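Local atomic coordinates of alginate biosynthesis protein AlgJ (Pseudomonas putida, PDB entry 4O8V), a protein that probably transfers acetyl groups to the O-2 and O-3 positions of mannuronate residues in alginate, acting with AlgI and AlgF at the bacterial inner membrane. Residues Q133-A138 against G229-A234; S143-D148 against L235-A240. All blocks are in the same frame, centred on the assembly; numbering follows the deposited sequence. Where two conformers were deposited one is given.

Contact 1 of 2, residues Q133-A138 against G229-A234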
ATOM      1  N   GLN A 133       8.557   6.504   7.109  1.00 27.12           N
ATOM      2  CA  GLN A 133       8.895   7.572   8.021  1.00 27.65           C
ATOM      3  C   GLN A 133       7.686   8.454   8.339  1.00 31.52           C
ATOM      4  O   GLN A 133       7.536   8.901   9.491  1.00 31.18           O
ATOM      5  CB  GLN A 133      10.057   8.426   7.473  1.00 30.60           C
ATOM      6  CG  GLN A 133      11.400   7.790   7.766  1.00 45.16           C
ATOM      7  CD  GLN A 133      12.533   8.354   6.938  1.00 48.13           C
ATOM      8  OE1 GLN A 133      12.313   8.959   5.887  1.00 48.10           O
ATOM      9  NE2 GLN A 133      13.758   8.138   7.398  1.00 46.66           N
ATOM     10  N   ALA A 134       6.868   8.746   7.332  1.00 28.28           N
ATOM     11  CA  ALA A 134       5.662   9.536   7.551  1.00 29.95           C
ATOM     12  C   ALA A 134       4.726   8.800   8.509  1.00 29.86           C
ATOM     13  O   ALA A 134       4.129   9.407   9.391  1.00 31.06           O
ATOM     14  CB  ALA A 134       4.931   9.819   6.231  1.00 29.80           C
ATOM     15  N   LEU A 135       4.577   7.500   8.299  1.00 28.53           N
ATOM     16  CA  LEU A 135       3.699   6.720   9.160  1.00 27.18           C
ATOM     17  C   LEU A 135       4.243   6.696  10.601  1.00 31.03           C
ATOM     18  O   LEU A 135       3.490   6.870  11.566  1.00 34.77           O
ATOM     19  CB  LEU A 135       3.515   5.301   8.586  1.00 22.50           C
ATOM     20  CG  LEU A 135       2.740   5.205   7.276  1.00 26.71           C
ATOM     21  CD1 LEU A 135       2.923   3.821   6.617  1.00 26.35           C
ATOM     22  CD2 LEU A 135       1.257   5.483   7.538  1.00 31.67           C
ATOM     23  N   ALA A 136       5.554   6.534  10.762  1.00 33.32           N
ATOM     24  CA  ALA A 136       6.151   6.518  12.092  1.00 32.59           C
ATOM     25  C   ALA A 136       6.001   7.858  12.825  1.00 36.88           C
ATOM     26  O   ALA A 136       5.803   7.870  14.035  1.00 36.57           O
ATOM     27  CB  ALA A 136       7.621   6.131  12.015  1.00 32.85           C
ATOM     28  N   GLU A 137       6.106   8.973  12.098  0.54 33.83           N
ATOM     29  CA  GLU A 137       5.888  10.286  12.700  0.54 35.37           C
ATOM     30  C   GLU A 137       4.477  10.361  13.272  0.54 34.72           C
ATOM     31  O   GLU A 137       4.275  10.798  14.415  0.54 35.96           O
ATOM     32  CB  GLU A 137       6.100  11.418  11.690  0.54 35.25           C
ATOM     33  CG  GLU A 137       6.054  12.804  12.333  0.54 40.00           C
ATOM     34  CD  GLU A 137       6.098  13.955  11.330  0.54 44.46           C
ATOM     35  OE1 GLU A 137       6.504  13.743  10.169  0.54 42.88           O
ATOM     36  OE2 GLU A 137       5.711  15.081  11.715  0.54 46.93           O
ATOM     37  N   ALA A 138       3.510   9.922  12.474  1.00 31.95           N
ATOM     38  CA  ALA A 138       2.116   9.970  12.875  1.00 36.34           C
ATOM     39  C   ALA A 138       1.870   9.068  14.085  1.00 37.59           C
ATOM     40  O   ALA A 138       1.208   9.475  15.035  1.00 37.08           O
ATOM     41  CB  ALA A 138       1.220   9.581  11.721  1.00 37.13           C
ATOM     42  N   GLY A 229      11.027  -3.573   6.630  1.00 25.89           N
ATOM     43  CA  GLY A 229      12.242  -3.174   7.320  1.00 27.23           C
ATOM     44  C   GLY A 229      12.209  -1.682   7.603  1.00 27.50           C
ATOM     45  O   GLY A 229      12.616  -1.241   8.683  1.00 29.89           O
ATOM     46  N   ALA A 230      11.718  -0.914   6.631  1.00 24.94           N
ATOM     47  CA  ALA A 230      11.688   0.543   6.771  1.00 26.20           C
ATOM     48  C   ALA A 230      10.779   0.935   7.952  1.00 28.02           C
ATOM     49  O   ALA A 230      11.093   1.842   8.724  1.00 27.64           O
ATOM     50  CB  ALA A 230      11.225   1.198   5.481  1.00 28.31           C
ATOM     51  N   LEU A 231       9.672   0.217   8.102  1.00 25.33           N
ATOM     52  CA  LEU A 231       8.760   0.412   9.226  1.00 27.46           C
ATOM     53  C   LEU A 231       9.397   0.039  10.572  1.00 29.85           C
ATOM     54  O   LEU A 231       9.288   0.793  11.531  1.00 28.56           O
ATOM     55  CB  LEU A 231       7.471  -0.413   9.030  1.00 26.69           C
ATOM     56  CG  LEU A 231       6.423   0.158   8.079  1.00 28.91           C
ATOM     57  CD1 LEU A 231       5.297  -0.858   7.799  1.00 27.63           C
ATOM     58  CD2 LEU A 231       5.890   1.486   8.656  1.00 29.25           C
ATOM     59  N   GLN A 232      10.027  -1.133  10.641  1.00 28.04           N
ATOM     60  CA  GLN A 232      10.741  -1.552  11.848  1.00 29.07           C
ATOM     61  C   GLN A 232      11.729  -0.484  12.281  1.00 32.45           C
ATOM     62  O   GLN A 232      11.732  -0.048  13.431  1.00 31.25           O
ATOM     63  CB  GLN A 232      11.482  -2.869  11.621  1.00 31.32           C
ATOM     64  CG  GLN A 232      10.579  -4.085  11.475  1.00 33.12           C
ATOM     65  CD  GLN A 232      11.342  -5.301  10.991  1.00 38.37           C
ATOM     66  OE1 GLN A 232      12.309  -5.181  10.242  1.00 37.05           O
ATOM     67  NE2 GLN A 232      10.900  -6.480  11.402  1.00 39.67           N
ATOM     68  N   GLN A 233      12.557  -0.041  11.338  1.00 27.53           N
ATOM     69  CA  GLN A 233      13.537   0.986  11.638  1.00 32.56           C
ATOM     70  C   GLN A 233      12.911   2.313  12.062  1.00 33.03           C
ATOM     71  O   GLN A 233      13.350   2.919  13.034  1.00 33.41           O
ATOM     72  CB  GLN A 233      14.450   1.211  10.443  1.00 31.29           C
ATOM     73  CG  GLN A 233      15.535   2.240  10.738  1.00 43.47           C
ATOM     74  CD  GLN A 233      16.685   2.126   9.788  1.00 57.43           C
ATOM     75  OE1 GLN A 233      17.393   1.121   9.780  1.00 63.12           O
ATOM     76  NE2 GLN A 233      16.880   3.150   8.965  1.00 62.84           N
ATOM     77  N   ALA A 234      11.882   2.764  11.350  1.00 31.89           N
ATOM     78  CA  ALA A 234      11.313   4.077  11.646  1.00 32.29           C
ATOM     79  C   ALA A 234      10.537   4.045  12.968  1.00 29.91           C
ATOM     80  O   ALA A 234      10.643   4.973  13.784  1.00 30.22           O
ATOM     81  CB  ALA A 234      10.422   4.547  10.485  1.00 32.83           C
TER

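Contact 2 of 2, residues S143-D148 against L235-A240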
ATOM      1  N   SER A 143       0.914   8.816  20.010  1.00 37.11           N
ATOM      2  CA  SER A 143       1.299   7.935  21.114  1.00 36.90           C
ATOM      3  C   SER A 143       0.652   6.554  21.028  1.00 35.93           C
ATOM      4  O   SER A 143       0.142   6.052  22.027  1.00 35.81           O
ATOM      5  CB  SER A 143       0.940   8.584  22.466  1.00 42.14           C
ATOM      6  OG  SER A 143       1.419   9.918  22.555  1.00 47.78           O
ATOM      7  N   LEU A 144       0.677   5.936  19.848  1.00 34.81           N
ATOM      8  CA  LEU A 144      -0.032   4.671  19.643  1.00 34.96           C
ATOM      9  C   LEU A 144       0.766   3.483  20.154  1.00 34.54           C
ATOM     10  O   LEU A 144       0.204   2.426  20.452  1.00 39.14           O
ATOM     11  CB  LEU A 144      -0.361   4.477  18.160  1.00 32.33           C
ATOM     12  CG  LEU A 144      -1.236   5.571  17.558  1.00 35.86           C
ATOM     13  CD1 LEU A 144      -1.556   5.218  16.114  1.00 33.60           C
ATOM     14  CD2 LEU A 144      -2.505   5.736  18.374  1.00 37.94           C
ATOM     15  N   LEU A 145       2.078   3.661  20.262  1.00 31.63           N
ATOM     16  CA  LEU A 145       2.957   2.593  20.718  1.00 34.78           C
ATOM     17  C   LEU A 145       3.539   2.893  22.082  1.00 40.46           C
ATOM     18  O   LEU A 145       4.020   3.990  22.334  1.00 45.87           O
ATOM     19  CB  LEU A 145       4.113   2.362  19.734  1.00 34.99           C
ATOM     20  CG  LEU A 145       3.892   1.480  18.508  1.00 35.02           C
ATOM     21  CD1 LEU A 145       5.159   1.394  17.701  1.00 34.55           C
ATOM     22  CD2 LEU A 145       3.450   0.086  18.931  1.00 34.12           C
ATOM     23  N   ASN A 146       3.508   1.904  22.955  1.00 43.14           N
ATOM     24  CA  ASN A 146       4.314   1.963  24.164  1.00 49.73           C
ATOM     25  C   ASN A 146       5.221   0.740  24.172  1.00 55.20           C
ATOM     26  O   ASN A 146       5.104  -0.133  23.309  1.00 63.61           O
ATOM     27  CB  ASN A 146       3.442   2.062  25.426  1.00 55.13           C
ATOM     28  CG  ASN A 146       2.542   0.842  25.647  1.00 63.78           C
ATOM     29  OD1 ASN A 146       2.831  -0.267  25.194  1.00 66.66           O
ATOM     30  ND2 ASN A 146       1.447   1.051  26.374  1.00 69.05           N
ATOM     31  N   GLY A 147       6.129   0.668  25.125  1.00 57.03           N
ATOM     32  CA  GLY A 147       7.065  -0.436  25.136  1.00 54.24           C
ATOM     33  C   GLY A 147       8.442   0.087  24.813  1.00 46.39           C
ATOM     34  O   GLY A 147       8.581   1.178  24.270  1.00 45.57           O
ATOM     35  N   ASP A 148       9.459  -0.684  25.170  1.00 44.54           N
ATOM     36  CA  ASP A 148      10.833  -0.270  24.942  1.00 44.41           C
ATOM     37  C   ASP A 148      11.144  -0.228  23.461  1.00 44.16           C
ATOM     38  O   ASP A 148      10.831  -1.164  22.734  1.00 43.66           O
ATOM     39  CB  ASP A 148      11.804  -1.210  25.652  1.00 49.29           C
ATOM     40  CG  ASP A 148      11.643  -1.177  27.154  1.00 57.30           C
ATOM     41  OD1 ASP A 148      11.037  -0.209  27.662  1.00 58.91           O
ATOM     42  OD2 ASP A 148      12.109  -2.122  27.828  1.00 62.20           O
ATOM     43  N   LEU A 235       9.796   2.964  13.197  1.00 30.05           N
ATOM     44  CA  LEU A 235       9.012   2.801  14.416  1.00 33.03           C
ATOM     45  C   LEU A 235       9.852   2.420  15.625  1.00 33.30           C
ATOM     46  O   LEU A 235       9.378   2.513  16.761  1.00 34.54           O
ATOM     47  CB  LEU A 235       7.932   1.732  14.219  1.00 30.85           C
ATOM     48  CG  LEU A 235       6.838   2.057  13.200  1.00 32.96           C
ATOM     49  CD1 LEU A 235       6.047   0.792  12.884  1.00 32.36           C
ATOM     50  CD2 LEU A 235       5.943   3.145  13.767  1.00 32.88           C
ATOM     51  N   ARG A 236      11.094   1.999  15.388  1.00 32.38           N
ATOM     52  CA  ARG A 236      11.907   1.398  16.453  1.00 36.81           C
ATOM     53  C   ARG A 236      11.092   0.312  17.164  1.00 35.18           C
ATOM     54  O   ARG A 236      10.935   0.287  18.409  1.00 34.46           O
ATOM     55  CB  ARG A 236      12.405   2.463  17.437  1.00 43.57           C
ATOM     56  CG  ARG A 236      13.158   3.599  16.724  1.00 48.15           C
ATOM     57  CD  ARG A 236      13.727   4.600  17.687  1.00 59.46           C
ATOM     58  NE  ARG A 236      15.092   4.241  18.034  1.00 68.66           N
ATOM     59  CZ  ARG A 236      15.586   4.278  19.262  1.00 71.73           C
ATOM     60  NH1 ARG A 236      14.825   4.671  20.276  1.00 74.03           N
ATOM     61  NH2 ARG A 236      16.845   3.925  19.472  1.00 75.04           N
ATOM     62  N   SER A 237      10.556  -0.588  16.345  1.00 33.65           N
ATOM     63  CA  SER A 237       9.700  -1.667  16.847  1.00 34.95           C
ATOM     64  C   SER A 237       9.737  -2.901  15.952  1.00 34.57           C
ATOM     65  O   SER A 237       9.883  -2.777  14.735  1.00 31.13           O
ATOM     66  CB  SER A 237       8.254  -1.185  16.956  1.00 34.35           C
ATOM     67  OG  SER A 237       7.406  -2.232  17.403  1.00 37.15           O
ATOM     68  N   ASP A 238       9.634  -4.097  16.526  0.63 34.17           N
ATOM     69  CA  ASP A 238       9.491  -5.258  15.652  0.63 33.73           C
ATOM     70  C   ASP A 238       8.123  -5.137  14.998  0.63 32.24           C
ATOM     71  O   ASP A 238       7.222  -4.490  15.537  0.63 30.56           O
ATOM     72  CB  ASP A 238       9.643  -6.589  16.404  0.63 36.12           C
ATOM     73  CG  ASP A 238       9.855  -7.777  15.460  0.63 33.36           C
ATOM     74  OD1 ASP A 238      10.062  -7.567  14.244  0.63 30.06           O
ATOM     75  OD2 ASP A 238       9.838  -8.929  15.939  0.63 34.92           O
ATOM     76  N   VAL A 239       7.994  -5.719  13.813  1.00 30.27           N
ATOM     77  CA  VAL A 239       6.777  -5.670  13.014  1.00 31.02           C
ATOM     78  C   VAL A 239       6.585  -7.027  12.354  1.00 29.80           C
ATOM     79  O   VAL A 239       7.536  -7.568  11.778  1.00 29.81           O
ATOM     80  CB  VAL A 239       6.817  -4.573  11.899  1.00 28.86           C
ATOM     81  CG1 VAL A 239       5.492  -4.555  11.144  1.00 28.42           C
ATOM     82  CG2 VAL A 239       7.109  -3.193  12.469  1.00 27.64           C
ATOM     83  N   ALA A 240       5.377  -7.586  12.438  1.00 26.94           N
ATOM     84  CA  ALA A 240       5.096  -8.839  11.747  1.00 27.31           C
ATOM     85  C   ALA A 240       4.376  -8.565  10.425  1.00 28.57           C
ATOM     86  O   ALA A 240       3.497  -7.701  10.356  1.00 30.24           O
ATOM     87  CB  ALA A 240       4.257  -9.769  12.631  1.00 29.65           C
TER

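Contact 1 of 2, residues Q133-A138 against G229-A234
Ala234 meets Ala136 methyl to methyl, and this pair is the closest approach between the side chains of the two segments. Their CB atoms are 3.6 Å apart, and the methyl of Ala136 also lies 3.7 Å from the carbonyl oxygen of Ala234, so the small side chain packs against backbone as well as against its counterpart. The Ala234 methyl also meets Gln133, whose CA is 4.2 Å from Ala234 CB. Gln133 directs its CB away from the other helix, but its CG comes back to 4.3 Å from Ala234 CB, so CA and CG are what meet the methyl. Small side chains at this point are consistent with segment axes that come within 9.0 Å, at a crossing angle of -36°.

Deeper in the interface the side chains lengthen. Leu231 starts out alongside the neighbouring helix rather than at it, but its CD2 branch, lying back beside CA while CD1 extends (chi2 171°), turns toward Leu135. There it comes within 4.3 Å of Leu135 CD1, the extended branch of that leucine. No hydrogen bond crosses between the segments; the example is one of helix packing by van der Waals contact, with alanines near the surface and leucines inside.

Leu135 carries the packing onward, touching Phe227 in the first turn of helix 227-235 and Val57 and Ala59 of strand 55-61, while Leu231 also rests on Ala132. Helix 125-141 is thereby fitted against both its partner helix 227-235 and the parallel sheet of the SGNH hydrolase-like domain.

Contact 2 of 2, residues S143-D148 against L235-A240
Leu145 reaches across to Leu235 and Ser237 at a helix-to-strand turn of the SGNH hydrolase-like α/β fold. Strand 212-215, helix 227-235 and strand 239-241 make a β-α-β crossover, and the helix ends in a Schellman motif: Arg236, with positive phi, is its C-prime residue, Ser237 N bonds back to Gln232 O, and Arg236 N to Gln233 O. The facing loop also leaves its helix through a Schellman motif, at Ser143, so the contact joins the exits of two helices.

The side chain of Leu145 sets off from a CB directed at the turn. CB and CG themselves stay farther from the other segment and serve as the stem. CG lies beside the backbone N, anti to the carbonyl carbon (chi1 -83°), and the chain then runs straight on, with CD1 anti to CA. That extended methyl does the touching: Leu145 CD1 is 4.1 Å from Ser237 CB, 4.3 Å from Ser237 OG and 4.4 Å from Leu235 CD2, so it sits at once against the last residue of the helix and the residue just past its C-prime position. The other branch diverges and stands farther off, with Leu145 CD2 4.8 Å from Ser237 OG. Beyond the two segments, Leu145 also touches Val139, Val212 and Gln268.

The hydroxyl of Ser237 is turned to its own chain. Placed anti to the backbone N (chi1 178°), OG donates to the carbonyl of the next residue, Asp238 O, at 2.9 Å, arriving 20° from the carbonyl plane.

In the fold
Both contacts fasten helix 125-141 and the loop that follows it to helix 227-235 and its exit toward strand 239-241. Contact 1 joins the helix bodies and is the more extensive, with 183 Å² buried against 118 Å²; it runs from partly exposed alanines to buried leucines, of which Leu135 reaches strand 55-61. Contact 2 lies farther from the chain's centre and relies on a single loop leucine, with no hydrogen bond between its segments, although the loop bonds to Gln268 through Asn146 N. They meet where Ala136 CA packs 3.8 Å from Leu235 CD2, and the probable backbone bond from Ser237 N to Gln232 O ties them together. Both lie away from the probable catalytic residues Asp120, His122 and Ser218.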